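Local coordinates for MutT/nudix family protein (Shewanella oneidensis, PDB 3GZ5), which regulates the transcription of NAD metabolism genes in response to ADP-ribose, pairing a Nudix domain with a DNA-binding winged helix domain, at the interface of chains A and B. Residues are numbered along the deposited sequence; one frame, centred on the assembly and turned at random. Chains: chain A/B, MutT/nudix family protein.

Contact 1: the interface of chains A and B. Residues chain A 91-94, 105; chain B 68, 89, 92, 107.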
ATOM      1  N   CYS A  91      -1.916  -0.852   5.612  1.00 36.83           N
ATOM      2  CA  CYS A  91      -0.625  -0.341   6.075  1.00 37.67           C
ATOM      3  C   CYS A  91      -0.348  -1.054   7.377  1.00 37.58           C
ATOM      4  O   CYS A  91      -1.263  -1.638   7.974  1.00 37.27           O
ATOM      5  CB  CYS A  91      -0.689   1.177   6.339  1.00 37.26           C
ATOM      6  SG  CYS A  91      -1.880   1.619   7.638  1.00 43.69           S
ATOM      7  N   THR A  92       0.907  -1.016   7.815  1.00 37.13           N
ATOM      8  CA  THR A  92       1.274  -1.537   9.116  1.00 36.89           C
ATOM      9  C   THR A  92       1.826  -0.356   9.876  1.00 36.91           C
ATOM     10  O   THR A  92       2.706   0.361   9.391  1.00 35.49           O
ATOM     11  CB  THR A  92       2.309  -2.712   9.009  1.00 36.95           C
ATOM     12  OG1 THR A  92       1.728  -3.770   8.250  1.00 36.80           O
ATOM     13  CG2 THR A  92       2.708  -3.251  10.377  1.00 34.73           C
ATOM     14  N   VAL A  93       1.262  -0.148  11.065  1.00 37.47           N
ATOM     15  CA  VAL A  93       1.695   0.912  11.966  1.00 37.55           C
ATOM     16  C   VAL A  93       2.406   0.235  13.122  1.00 37.52           C
ATOM     17  O   VAL A  93       1.923  -0.767  13.657  1.00 38.25           O
ATOM     18  CB  VAL A  93       0.484   1.715  12.511  1.00 38.05           C
ATOM     19  CG1 VAL A  93       0.944   2.864  13.382  1.00 36.85           C
ATOM     20  CG2 VAL A  93      -0.321   2.253  11.349  1.00 39.22           C
ATOM     21  N   GLY A  94       3.545   0.780  13.512  1.00 36.89           N
ATOM     22  CA  GLY A  94       4.306   0.246  14.630  1.00 37.54           C
ATOM     23  C   GLY A  94       5.156   1.364  15.182  1.00 38.42           C
ATOM     24  O   GLY A  94       5.881   2.046  14.424  1.00 38.11           O
ATOM     25  N   VAL A 105       2.717  -3.033  17.272  1.00 39.14           N
ATOM     26  CA  VAL A 105       2.606  -3.126  15.826  1.00 37.86           C
ATOM     27  C   VAL A 105       1.210  -3.641  15.441  1.00 37.65           C
ATOM     28  O   VAL A 105       0.745  -4.635  15.991  1.00 36.36           O
ATOM     29  CB  VAL A 105       3.709  -4.050  15.204  1.00 38.29           C
ATOM     30  CG1 VAL A 105       3.534  -4.187  13.676  1.00 36.83           C
ATOM     31  CG2 VAL A 105       5.109  -3.552  15.522  1.00 36.33           C
TER
ATOM     32  N   LEU B  68       8.466   1.969  12.878  1.00 41.07           N
ATOM     33  CA  LEU B  68       8.886   1.027  11.834  1.00 40.52           C
ATOM     34  C   LEU B  68       9.763   1.663  10.761  1.00 40.40           C
ATOM     35  O   LEU B  68      10.716   1.045  10.316  1.00 41.10           O
ATOM     36  CB  LEU B  68       7.676   0.371  11.204  1.00 40.96           C
ATOM     37  CG  LEU B  68       6.888  -0.566  12.125  1.00 39.80           C
ATOM     38  CD1 LEU B  68       5.646  -0.969  11.389  1.00 35.04           C
ATOM     39  CD2 LEU B  68       7.756  -1.784  12.571  1.00 38.15           C
ATOM     40  N   GLN B  89       6.439   2.058   2.527  1.00 38.42           N
ATOM     41  CA  GLN B  89       6.017   0.707   2.854  1.00 38.85           C
ATOM     42  C   GLN B  89       5.385   0.019   1.636  1.00 39.18           C
ATOM     43  O   GLN B  89       4.520   0.593   0.957  1.00 40.35           O
ATOM     44  CB  GLN B  89       5.027   0.763   4.026  1.00 39.36           C
ATOM     45  CG  GLN B  89       5.097  -0.401   4.986  1.00 39.37           C
ATOM     46  CD  GLN B  89       4.154  -0.235   6.158  1.00 40.73           C
ATOM     47  OE1 GLN B  89       4.556   0.197   7.250  1.00 43.23           O
ATOM     48  NE2 GLN B  89       2.911  -0.581   5.946  1.00 38.00           N
ATOM     49  N   THR B  92       3.092  -6.126   4.065  1.00 35.30           N
ATOM     50  CA  THR B  92       3.449  -6.898   5.249  1.00 35.20           C
ATOM     51  C   THR B  92       3.056  -8.309   4.893  1.00 35.38           C
ATOM     52  O   THR B  92       1.911  -8.560   4.540  1.00 34.06           O
ATOM     53  CB  THR B  92       2.700  -6.377   6.502  1.00 35.18           C
ATOM     54  OG1 THR B  92       3.204  -5.073   6.804  1.00 37.61           O
ATOM     55  CG2 THR B  92       2.916  -7.269   7.719  1.00 32.82           C
ATOM     56  N   VAL B 107       7.480  -6.789   7.615  1.00 38.10           N
ATOM     57  CA  VAL B 107       7.014  -5.526   7.072  1.00 37.01           C
ATOM     58  C   VAL B 107       8.026  -5.065   6.007  1.00 37.22           C
ATOM     59  O   VAL B 107       9.196  -4.769   6.313  1.00 37.31           O
ATOM     60  CB  VAL B 107       6.809  -4.480   8.180  1.00 37.05           C
ATOM     61  CG1 VAL B 107       6.178  -3.214   7.604  1.00 34.34           C
ATOM     62  CG2 VAL B 107       5.963  -5.080   9.349  1.00 36.02           C
TER

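Contact 2: the interface of chains A and B. Residues chain A 21, 23, 105; chain B 23, 60, 62, 68.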
ATOM      1  N   GLN A  21       7.289  -7.298  20.541  1.00 54.49           N
ATOM      2  CA  GLN A  21       6.224  -6.269  20.279  1.00 53.96           C
ATOM      3  C   GLN A  21       4.837  -6.938  20.255  1.00 52.89           C
ATOM      4  O   GLN A  21       4.686  -8.018  19.644  1.00 53.50           O
ATOM      5  CB  GLN A  21       6.494  -5.519  18.965  1.00 54.14           C
ATOM      6  CG  GLN A  21       7.855  -4.839  18.895  1.00 54.29           C
ATOM      7  CD  GLN A  21       9.018  -5.816  18.827  1.00 57.51           C
ATOM      8  OE1 GLN A  21       8.936  -6.847  18.143  1.00 56.54           O
ATOM      9  NE2 GLN A  21      10.116  -5.503  19.551  1.00 55.16           N
ATOM     10  N   LEU A  23       1.546  -7.500  18.823  1.00 43.78           N
ATOM     11  CA  LEU A  23       1.341  -7.616  17.393  1.00 41.66           C
ATOM     12  C   LEU A  23      -0.115  -8.000  17.117  1.00 40.45           C
ATOM     13  O   LEU A  23      -0.600  -9.028  17.583  1.00 39.51           O
ATOM     14  CB  LEU A  23       2.328  -8.623  16.793  1.00 41.79           C
ATOM     15  CG  LEU A  23       2.209  -8.985  15.317  1.00 41.44           C
ATOM     16  CD1 LEU A  23       2.528  -7.800  14.389  1.00 39.37           C
ATOM     17  CD2 LEU A  23       3.150 -10.133  15.074  1.00 42.33           C
ATOM     18  N   VAL A 105       2.717  -3.033  17.272  1.00 39.14           N
ATOM     19  CA  VAL A 105       2.606  -3.126  15.826  1.00 37.86           C
ATOM     20  C   VAL A 105       1.210  -3.641  15.441  1.00 37.65           C
ATOM     21  O   VAL A 105       0.745  -4.635  15.991  1.00 36.36           O
ATOM     22  CB  VAL A 105       3.709  -4.050  15.204  1.00 38.29           C
ATOM     23  CG1 VAL A 105       3.534  -4.187  13.676  1.00 36.83           C
ATOM     24  CG2 VAL A 105       5.109  -3.552  15.522  1.00 36.33           C
TER
ATOM     25  N   LEU B  23       9.209 -11.265  13.917  1.00 45.58           N
ATOM     26  CA  LEU B  23       8.749 -10.017  13.359  1.00 43.54           C
ATOM     27  C   LEU B  23       9.964  -9.270  12.878  1.00 42.44           C
ATOM     28  O   LEU B  23      10.832  -8.938  13.674  1.00 42.38           O
ATOM     29  CB  LEU B  23       8.000  -9.214  14.425  1.00 42.74           C
ATOM     30  CG  LEU B  23       7.426  -7.840  14.074  1.00 42.88           C
ATOM     31  CD1 LEU B  23       6.415  -7.930  12.923  1.00 39.61           C
ATOM     32  CD2 LEU B  23       6.777  -7.191  15.330  1.00 41.21           C
ATOM     33  N   ILE B  60      13.306  -5.274  15.058  1.00 44.66           N
ATOM     34  CA  ILE B  60      13.102  -3.979  15.703  1.00 44.95           C
ATOM     35  C   ILE B  60      14.038  -3.912  16.930  1.00 45.75           C
ATOM     36  O   ILE B  60      14.201  -4.902  17.643  1.00 45.38           O
ATOM     37  CB  ILE B  60      11.592  -3.838  16.074  1.00 45.23           C
ATOM     38  CG1 ILE B  60      10.767  -3.770  14.795  1.00 44.72           C
ATOM     39  CG2 ILE B  60      11.296  -2.645  17.035  1.00 43.55           C
ATOM     40  CD1 ILE B  60       9.348  -4.221  14.962  1.00 45.72           C
ATOM     41  N   GLU B  62      14.176  -1.744  20.194  1.00 47.83           N
ATOM     42  CA  GLU B  62      13.379  -0.761  20.948  1.00 48.33           C
ATOM     43  C   GLU B  62      14.206   0.325  21.613  1.00 48.40           C
ATOM     44  O   GLU B  62      13.669   1.346  22.033  1.00 47.95           O
ATOM     45  CB  GLU B  62      12.479  -1.452  21.982  1.00 48.05           C
ATOM     46  CG  GLU B  62      11.742  -2.655  21.420  1.00 49.97           C
ATOM     47  CD  GLU B  62      10.487  -3.010  22.183  1.00 53.00           C
ATOM     48  OE1 GLU B  62      10.212  -2.381  23.236  1.00 54.06           O
ATOM     49  OE2 GLU B  62       9.758  -3.914  21.705  1.00 55.20           O
ATOM     50  N   LEU B  68       8.466   1.969  12.878  1.00 41.07           N
ATOM     51  CA  LEU B  68       8.886   1.027  11.834  1.00 40.52           C
ATOM     52  C   LEU B  68       9.763   1.663  10.761  1.00 40.40           C
ATOM     53  O   LEU B  68      10.716   1.045  10.316  1.00 41.10           O
ATOM     54  CB  LEU B  68       7.676   0.371  11.204  1.00 40.96           C
ATOM     55  CG  LEU B  68       6.888  -0.566  12.125  1.00 39.80           C
ATOM     56  CD1 LEU B  68       5.646  -0.969  11.389  1.00 35.04           C
ATOM     57  CD2 LEU B  68       7.756  -1.784  12.571  1.00 38.15           C
TER
HETATM   58  O   HOH W   1      12.543  -6.978  18.730  1.00 55.64           O

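Contact 1: the interface of chains A and B
This is a two-fold symmetric homodimer interface between Nudix domains, and it holds the two copies of the regulator together. Here strand 86-95 of chain A meets the same strand of chain B and the start of helix 68-80. A:Thr92 faces its own counterpart, B:Thr92, and the two side chains cross at about a right angle. Their OG1 hydroxyls are modelled as hydrogen-bonded at 2.4 Å. That is too short to be taken at face value, and either could be the donor. With chi1 at -60°, OG1 of A:Thr92 lies anti to the carbonyl carbon and the methyl CG2 anti to the backbone N. This turns the hydroxyl to its twin and the methyl to apolar neighbours. CG2 of A:Thr92 packs on CD1 of B:Leu68 at 3.9 Å. It also meets CG2 of B:Val107 tip to tip, again at 3.9 Å.

The amide of B:Gln89 lies alongside the main chain of A:Thr92. As modelled, NE2 of B:Gln89 faces the backbone N of A:Thr92 at 2.8 Å. OE1 of B:Gln89 faces the backbone O of A:Thr92, also at 2.8 Å. The first pair sets donor against donor and the second acceptor against acceptor, so the amide is probably modelled flipped. Turned over, it would probably accept from N and donate to O of A:Thr92. At the helix start, the backbone N of B:Leu68 donates to O of A:Gly94 at 3.0 Å. The donor stands above the carbonyl plane, 36° out of it. CG of B:Leu68 rests on CA of A:Gly94 at 3.7 Å. The site thus joins polar backbone and hydroxyl groups with small apolar contacts, and probably helps to fix how the two Nudix domains are paired.

Contact 2: the interface of chains A and B
The loop leading into Nudix helix 68-80, in the region of a degenerate Nudix box, meets the segment leading into strand 22-33 of the partner here. A:Gln21, the first modelled residue of chain A, reaches over to B:Glu62 and B:Ile60 on that loop. Its amide NE2 donates a hydrogen bond to the carboxylate OE2 of B:Glu62 at 2.7 Å. The bond is bent, 145° at H, and uses the lone pair of OE2 that points away from the other carboxylate oxygen. The two side chains run past each other in opposite directions, with the amide and carboxylate planes turned 56° apart. The chain of A:Gln21 bends at chi2 (69°), which swings the amide across to the loop.

NE2 of A:Gln21 also binds water 1 at 3.0 Å. Water 1 in turn lies 2.9 Å from the backbone O of B:Ile60, so one amide nitrogen serves both a side chain and the loop backbone. A leucine in place of A:Gln21 would probably leave the B:Glu62 carboxylate without this amide partner and break the water bridge to B:Ile60. Apolar packing lies beside the polar group. CD2 of B:Leu23 touches CB of A:Gln21 at 4.0 Å. The same methyl meets CG2 of A:Val105, also at 4.0 Å. CD1 of A:Leu23 approaches CD1 of B:Leu23 at 4.2 Å, close to the two-fold axis. The site sits where strand 22-33 of each chain brings its leucine near the other, with strand 104-112 of chain A alongside and the loop before helix 68-80 of chain B receiving A:Gln21.

Contact 1 and contact 2 are neighbouring parts of one dimer interface, with the centres of their C-alpha atoms about 9 Å apart. They share A:Val105 and B:Leu68. Strand 104-112 of chain A and helix 68-80 of chain B therefore run into both. Contact 1 is built mainly on strand 86-95, while contact 2 adds strand 22-33 and the loop before the helix. Because the dimer is two-fold symmetric, each contact recurs with the chains exchanged. Together they probably fix the relative position of the two Nudix domains, and so may influence how the paired winged helix domains are placed for DNA.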